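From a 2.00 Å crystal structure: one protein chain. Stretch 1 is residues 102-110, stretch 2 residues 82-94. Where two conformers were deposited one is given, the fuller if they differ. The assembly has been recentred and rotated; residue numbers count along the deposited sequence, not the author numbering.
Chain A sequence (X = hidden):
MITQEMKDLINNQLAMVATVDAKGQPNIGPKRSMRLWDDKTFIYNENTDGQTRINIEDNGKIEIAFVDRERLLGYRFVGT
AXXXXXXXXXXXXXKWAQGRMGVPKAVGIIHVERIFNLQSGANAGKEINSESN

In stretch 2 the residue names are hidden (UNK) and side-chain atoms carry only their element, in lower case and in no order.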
ATOM      1  N   GLY A 102      -7.061  -9.923  19.859  1.00 26.43           N
ATOM      2  CA  GLY A 102      -6.201 -10.124  21.055  1.00 25.62           C
ATOM      3  C   GLY A 102      -5.625  -8.807  21.652  1.00 25.52           C
ATOM      4  O   GLY A 102      -5.790  -7.703  21.103  1.00 20.32           O
ATOM      5  N   VAL A 103      -4.996  -8.954  22.792  1.00 22.63           N
ATOM      6  CA  VAL A 103      -4.358  -7.862  23.520  1.00 22.83           C
ATOM      7  C   VAL A 103      -3.198  -7.309  22.668  1.00 19.40           C
ATOM      8  O   VAL A 103      -2.375  -8.066  22.197  1.00 16.95           O
ATOM      9  CB  VAL A 103      -3.782  -8.334  24.832  1.00 23.10           C
ATOM     10  CG1 VAL A 103      -3.287  -7.145  25.649  1.00 21.69           C
ATOM     11  CG2 VAL A 103      -4.856  -9.138  25.606  1.00 27.78           C
ATOM     12  N   PRO A 104      -3.138  -5.984  22.479  1.00 16.48           N
ATOM     13  CA  PRO A 104      -2.011  -5.574  21.600  1.00 14.70           C
ATOM     14  C   PRO A 104      -0.667  -5.783  22.246  1.00 13.72           C
ATOM     15  O   PRO A 104      -0.551  -5.571  23.404  1.00 16.57           O
ATOM     16  CB  PRO A 104      -2.279  -4.068  21.347  1.00 12.91           C
ATOM     17  CG  PRO A 104      -3.082  -3.667  22.501  1.00 13.43           C
ATOM     18  CD  PRO A 104      -3.944  -4.846  22.915  1.00 16.27           C
ATOM     19  N   LYS A 105       0.357  -6.072  21.484  1.00 13.14           N
ATOM     20  CA  LYS A 105       1.699  -6.017  21.993  1.00 13.47           C
ATOM     21  C   LYS A 105       2.113  -4.517  22.111  1.00 15.09           C
ATOM     22  O   LYS A 105       2.896  -4.138  22.963  1.00 14.15           O
ATOM     23  CB  LYS A 105       2.634  -6.681  21.007  1.00 15.27           C
ATOM     24  CG  LYS A 105       2.583  -8.195  20.994  1.00 18.22           C
ATOM     25  CD  LYS A 105       3.656  -8.774  20.031  1.00 24.89           C
ATOM     26  CE  LYS A 105       3.877 -10.281  20.415  1.00 30.08           C
ATOM     27  NZ  LYS A 105       3.808 -11.196  19.296  1.00 38.49           N
ATOM     28  N   ALA A 106       1.588  -3.668  21.247  1.00 14.30           N
ATOM     29  CA  ALA A 106       2.003  -2.240  21.284  1.00 13.77           C
ATOM     30  C   ALA A 106       0.975  -1.418  20.567  1.00 13.69           C
ATOM     31  O   ALA A 106       0.041  -1.979  19.993  1.00 11.71           O
ATOM     32  CB  ALA A 106       3.388  -2.083  20.644  1.00 14.19           C
ATOM     33  N   VAL A 107       1.135  -0.091  20.561  1.00 12.33           N
ATOM     34  CA  VAL A 107       0.326   0.743  19.728  1.00 11.19           C
ATOM     35  C   VAL A 107       1.249   1.528  18.739  1.00 10.11           C
ATOM     36  O   VAL A 107       2.321   1.976  19.137  1.00 10.66           O
ATOM     37  CB  VAL A 107      -0.540   1.733  20.607  1.00 11.21           C
ATOM     38  CG1 VAL A 107       0.287   2.666  21.521  1.00 10.88           C
ATOM     39  CG2 VAL A 107      -1.570   2.474  19.744  1.00 10.61           C
ATOM     40  N   GLY A 108       0.849   1.643  17.497  1.00 10.08           N
ATOM     41  CA  GLY A 108       1.547   2.430  16.494  1.00 10.03           C
ATOM     42  C   GLY A 108       0.868   3.800  16.501  1.00  9.93           C
ATOM     43  O   GLY A 108      -0.354   3.864  16.526  1.00  8.89           O
ATOM     44  N   ILE A 109       1.618   4.904  16.426  1.00 10.29           N
ATOM     45  CA  ILE A 109       1.013   6.203  16.508  1.00  8.54           C
ATOM     46  C   ILE A 109       1.585   6.969  15.316  1.00  9.09           C
ATOM     47  O   ILE A 109       2.832   7.001  15.215  1.00 11.74           O
ATOM     48  CB  ILE A 109       1.453   6.881  17.732  1.00  8.50           C
ATOM     49  CG1 ILE A 109       0.863   6.231  18.979  1.00  7.74           C
ATOM     50  CG2 ILE A 109       0.868   8.333  17.809  1.00  9.07           C
ATOM     51  CD1 ILE A 109       1.957   6.191  19.990  1.00  8.42           C
ATOM     52  N   ILE A 110       0.758   7.518  14.441  1.00  8.79           N
ATOM     53  CA  ILE A 110       1.258   8.095  13.205  1.00 10.08           C
ATOM     54  C   ILE A 110       0.963   9.576  13.349  1.00 10.74           C
ATOM     55  O   ILE A 110      -0.177   9.929  13.449  1.00 11.79           O
ATOM     56  CB  ILE A 110       0.567   7.538  11.989  1.00 10.79           C
ATOM     57  CG1 ILE A 110       0.899   6.044  11.731  1.00 13.16           C
ATOM     58  CG2 ILE A 110       0.935   8.215  10.693  1.00 13.78           C
ATOM     59  CD1 ILE A 110       0.328   5.080  12.706  1.00 16.33           C
ATOM     60  N   UNK A  82       5.705   6.125  15.549  1.00 11.71           N
ATOM     61  CA  UNK A  82       6.436   5.598  16.679  1.00 13.44           C
ATOM     62  C   UNK A  82       5.613   4.471  17.220  1.00 12.99           C
ATOM     63  O   UNK A  82       4.409   4.410  16.979  1.00 12.65           O
ATOM     64  o   UNK A  82       6.489   8.088  20.270  1.00 22.04           O
ATOM     65  o   UNK A  82       5.055   9.586  19.362  1.00 21.87           O
ATOM     66  c   UNK A  82       6.619   6.642  17.816  1.00 15.64           C
ATOM     67  c   UNK A  82       5.467   7.571  18.097  1.00 19.74           C
ATOM     68  c   UNK A  82       5.683   8.481  19.333  1.00 23.81           C
ATOM     69  N   UNK A  83       6.255   3.625  17.994  1.00 12.83           N
ATOM     70  CA  UNK A  83       5.610   2.488  18.620  1.00 13.28           C
ATOM     71  C   UNK A  83       5.724   2.735  20.139  1.00 13.55           C
ATOM     72  O   UNK A  83       6.794   3.135  20.595  1.00 14.32           O
ATOM     73  c   UNK A  83       6.327   1.176  18.261  1.00 13.16           C
ATOM     74  c   UNK A  83       4.913   0.551  16.209  1.00 15.15           C
ATOM     75  c   UNK A  83       6.291   0.943  16.787  1.00 13.26           C
ATOM     76  c   UNK A  83       5.725  -0.015  19.016  1.00 14.02           C
ATOM     77  N   UNK A  84       4.635   2.560  20.906  1.00 12.51           N
ATOM     78  CA  UNK A  84       4.637   2.706  22.320  1.00 12.49           C
ATOM     79  C   UNK A  84       4.056   1.412  22.945  1.00 14.88           C
ATOM     80  O   UNK A  84       3.151   0.763  22.380  1.00 12.36           O
ATOM     81  c   UNK A  84       4.661   5.264  22.415  1.00 14.22           C
ATOM     82  o   UNK A  84       3.064   6.394  23.697  1.00 18.59           O
ATOM     83  n   UNK A  84       4.432   7.652  22.518  1.00 19.12           N
ATOM     84  c   UNK A  84       3.994   6.494  22.943  1.00 16.80           C
ATOM     85  c   UNK A  84       3.950   3.947  22.840  1.00 12.66           C
ATOM     86  N   UNK A  85       4.556   1.083  24.112  1.00 15.85           N
ATOM     87  CA  UNK A  85       4.070  -0.124  24.807  1.00 16.78           C
ATOM     88  C   UNK A  85       3.469   0.179  26.198  1.00 18.31           C
ATOM     89  O   UNK A  85       3.106  -0.724  26.939  1.00 19.99           O
ATOM     90  c   UNK A  85       5.689  -1.629  23.501  1.00 17.35           C
ATOM     91  o   UNK A  85       6.295  -0.517  25.610  1.00 18.57           O
ATOM     92  c   UNK A  85       5.207  -1.117  24.902  1.00 17.61           C
ATOM     93  N   UNK A  86       3.312   1.444  26.542  1.00 17.85           N
ATOM     94  CA  UNK A  86       2.746   1.839  27.804  0.50 17.65           C
ATOM     95  C   UNK A  86       2.258   3.256  27.613  1.00 18.36           C
ATOM     96  O   UNK A  86       2.731   3.940  26.688  1.00 17.94           O
ATOM     97  c   UNK A  86       3.822   1.723  28.936  0.50 20.09           C
ATOM     98  c   UNK A  86       6.299   2.108  29.603  0.50 24.40           C
ATOM     99  o   UNK A  86       6.619   1.068  30.210  0.50 27.84           O
ATOM    100  o   UNK A  86       6.843   3.204  29.851  0.50 26.00           O
ATOM    101  c   UNK A  86       5.275   2.018  28.477  0.50 20.55           C
ATOM    102  N   UNK A  87       1.365   3.721  28.489  1.00 17.39           N
ATOM    103  CA  UNK A  87       0.891   5.128  28.447  1.00 17.15           C
ATOM    104  C   UNK A  87      -0.493   5.178  27.843  1.00 16.96           C
ATOM    105  O   UNK A  87      -1.110   4.152  27.518  1.00 17.05           O
ATOM    106  N   UNK A  88      -1.036   6.361  27.716  1.00 16.30           N
ATOM    107  CA  UNK A  88      -2.447   6.541  27.330  1.00 16.16           C
ATOM    108  C   UNK A  88      -2.833   6.028  25.986  1.00 15.01           C
ATOM    109  O   UNK A  88      -3.974   5.631  25.802  1.00 13.04           O
ATOM    110  c   UNK A  88      -2.781   8.041  27.435  1.00 19.44           C
ATOM    111  N   UNK A  89      -1.919   6.098  24.954  1.00 12.20           N
ATOM    112  CA  UNK A  89      -2.283   5.613  23.689  1.00 11.47           C
ATOM    113  C   UNK A  89      -2.417   4.067  23.790  1.00 11.67           C
ATOM    114  O   UNK A  89      -3.344   3.460  23.252  1.00 11.26           O
ATOM    115  c   UNK A  89      -2.077   9.283  21.044  1.00 16.77           C
ATOM    116  c   UNK A  89       0.186   9.359  21.884  1.00 21.48           C
ATOM    117  o   UNK A  89      -0.663  11.269  20.829  1.00 24.87           O
ATOM    118  c   UNK A  89      -1.277   5.925  22.652  1.00 13.59           C
ATOM    119  c   UNK A  89      -0.896   9.971  21.245  1.00 20.60           C
ATOM    120  c   UNK A  89      -1.188   7.346  22.215  1.00 13.32           C
ATOM    121  c   UNK A  89      -2.240   7.944  21.578  1.00 15.33           C
ATOM    122  c   UNK A  89       0.024   8.060  22.392  1.00 17.67           C
ATOM    123  N   UNK A  90      -1.475   3.448  24.411  1.00 11.24           N
ATOM    124  CA  UNK A  90      -1.456   2.007  24.561  1.00 12.25           C
ATOM    125  C   UNK A  90      -2.664   1.498  25.349  1.00 13.57           C
ATOM    126  O   UNK A  90      -3.264   0.538  24.978  1.00 13.93           O
ATOM    127  c   UNK A  90      -0.377  -0.502  26.640  1.00 15.47           C
ATOM    128  o   UNK A  90      -0.334  -4.068  25.686  1.00 18.82           O
ATOM    129  c   UNK A  90      -0.121   1.548  25.190  1.00 12.29           C
ATOM    130  c   UNK A  90      -0.052  -2.158  24.426  1.00 14.01           C
ATOM    131  c   UNK A  90      -0.391  -1.902  26.787  1.00 19.15           C
ATOM    132  c   UNK A  90      -0.300  -2.707  25.642  1.00 17.72           C
ATOM    133  c   UNK A  90      -0.023  -0.773  24.300  1.00 13.32           C
ATOM    134  c   UNK A  90      -0.124   0.058  25.391  1.00 13.98           C
ATOM    135  N   UNK A  91      -2.980   2.132  26.478  1.00 15.80           N
ATOM    136  CA  UNK A  91      -4.164   1.750  27.272  1.00 16.74           C
ATOM    137  C   UNK A  91      -5.471   1.898  26.502  1.00 16.11           C
ATOM    138  O   UNK A  91      -6.329   1.009  26.550  1.00 14.60           O
ATOM    139  c   UNK A  91      -2.902   0.727  29.953  1.00 30.81           C
ATOM    140  o   UNK A  91      -3.972   0.158  30.332  1.00 40.28           O
ATOM    141  c   UNK A  91      -3.014   2.203  29.544  1.00 23.59           C
ATOM    142  c   UNK A  91      -4.204   2.506  28.639  1.00 19.49           C
ATOM    143  o   UNK A  91      -1.771   0.110  29.876  1.00 28.14           O
ATOM    144  N   UNK A  92      -5.583   2.958  25.655  1.00 15.53           N
ATOM    145  CA  UNK A  92      -6.705   3.055  24.741  1.00 15.66           C
ATOM    146  C   UNK A  92      -6.748   1.863  23.744  1.00 14.72           C
ATOM    147  O   UNK A  92      -7.837   1.336  23.450  1.00 14.21           O
ATOM    148  c   UNK A  92      -6.710   4.353  23.939  1.00 15.83           C
ATOM    149  N   UNK A  93      -5.590   1.517  23.140  1.00 11.35           N
ATOM    150  CA  UNK A  93      -5.514   0.455  22.193  1.00 10.21           C
ATOM    151  C   UNK A  93      -6.003  -0.904  22.817  1.00 11.34           C
ATOM    152  O   UNK A  93      -6.713  -1.744  22.180  1.00 11.48           O
ATOM    153  c   UNK A  93      -4.094   0.320  21.663  1.00 10.04           C
ATOM    154  N   UNK A  94      -5.590  -1.089  24.052  1.00 13.49           N
ATOM    155  CA  UNK A  94      -5.926  -2.320  24.794  0.50 14.62           C
ATOM    156  C   UNK A  94      -7.446  -2.477  25.022  1.00 15.82           C
ATOM    157  O   UNK A  94      -8.185  -3.443  24.795  1.00 19.31           O
ATOM    158  c   UNK A  94      -3.899  -2.705  26.202  0.50 15.04           C
ATOM    159  c   UNK A  94      -3.609  -3.310  27.577  0.50 15.42           C
ATOM    160  c   UNK A  94      -5.297  -2.225  26.158  0.50 15.25           C
ATOM    161  n   UNK A  94      -3.225  -2.102  29.815  0.50 14.62           N
ATOM    162  c   UNK A  94      -2.856  -2.342  28.398  0.50 16.01           C
TER

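Position 82 carries three carbons in a row, the third bearing two oxygens, and its backbone N and O pair with I109 O and N at 3.0 and 2.9 Å; a carboxylate on a two-carbon stem is glutamate, E82. Position 83 has four carbons, forked at the first with one arm two carbons long, and its shorter arm lies 3.5 Å from A106 CB: isoleucine, I83. Its CD1 sits 3.9 Å from G108 CA, over a residue that has no side chain.

At position 84 three carbons end in one oxygen and one nitrogen, and the terminal carbon is 3.6 Å from I109 CD1. This amide is glutamine, Q84; its NE2 donates to E82 OE2 at 3.1 Å. Its backbone N reaches V107 O at 3.0 Å, and its O accepts from V107 N at 2.8 Å. The first carbon of position 85 bears one oxygen and one carbon, the latter 3.7 Å from A106 CB: threonine, T85.

Position 86 again shows three carbons, the third bearing two oxygens; its CA-to-CB bond points away from stretch 1 and the side chain makes no contact there: glutamate, E86. Position 87 has no side-chain atoms; its phi of 103° and psi of -179° would jam a CB against the preceding carbonyl, so it is glycine, G87, the N-cap of the helix. The single carbon at position 88 touches nothing on stretch 1: alanine, A88.

Position 89 has one carbon, then a six-carbon ring bearing an oxygen, with I109 CG1 over one ring face; it is tyrosine, Y89. Position 90 has the same atoms, but its oxygen lies 2.7 Å from P104 O: tyrosine, Y90, whose OH donates that hydrogen bond.

Position 91 has three carbons, the third bearing two oxygens; its CA-to-CB bond points away from stretch 1 and the side chain makes no contact there: glutamate, E91. Position 92 has one carbon and no contact with stretch 1, hence alanine, A92. Position 93 also has one carbon, 3.8 Å from V107 CG2: alanine, A93. Four carbons in a row ending in nitrogen make position 94 lysine, K94; its NZ forms a salt bridge with E91 OE1 at a very short 2.4 Å, while its CA packs 3.7 Å from P104 CD.

The contact joins an antiparallel strand pair to a helix packed across it. Four backbone hydrogen bonds fix the register, and V107 and I109 point from the sheet face shared with E82 and Q84 to meet the helix. There V107 fits against Y89, Y90 and A93, while I109 covers the Y89 ring. Beyond the strand, P104 packs on A93 and K94, and the Y90 hydroxyl ties the loop to the helix.

Stretch 2 82-94: EIQTEGAYYEAAK
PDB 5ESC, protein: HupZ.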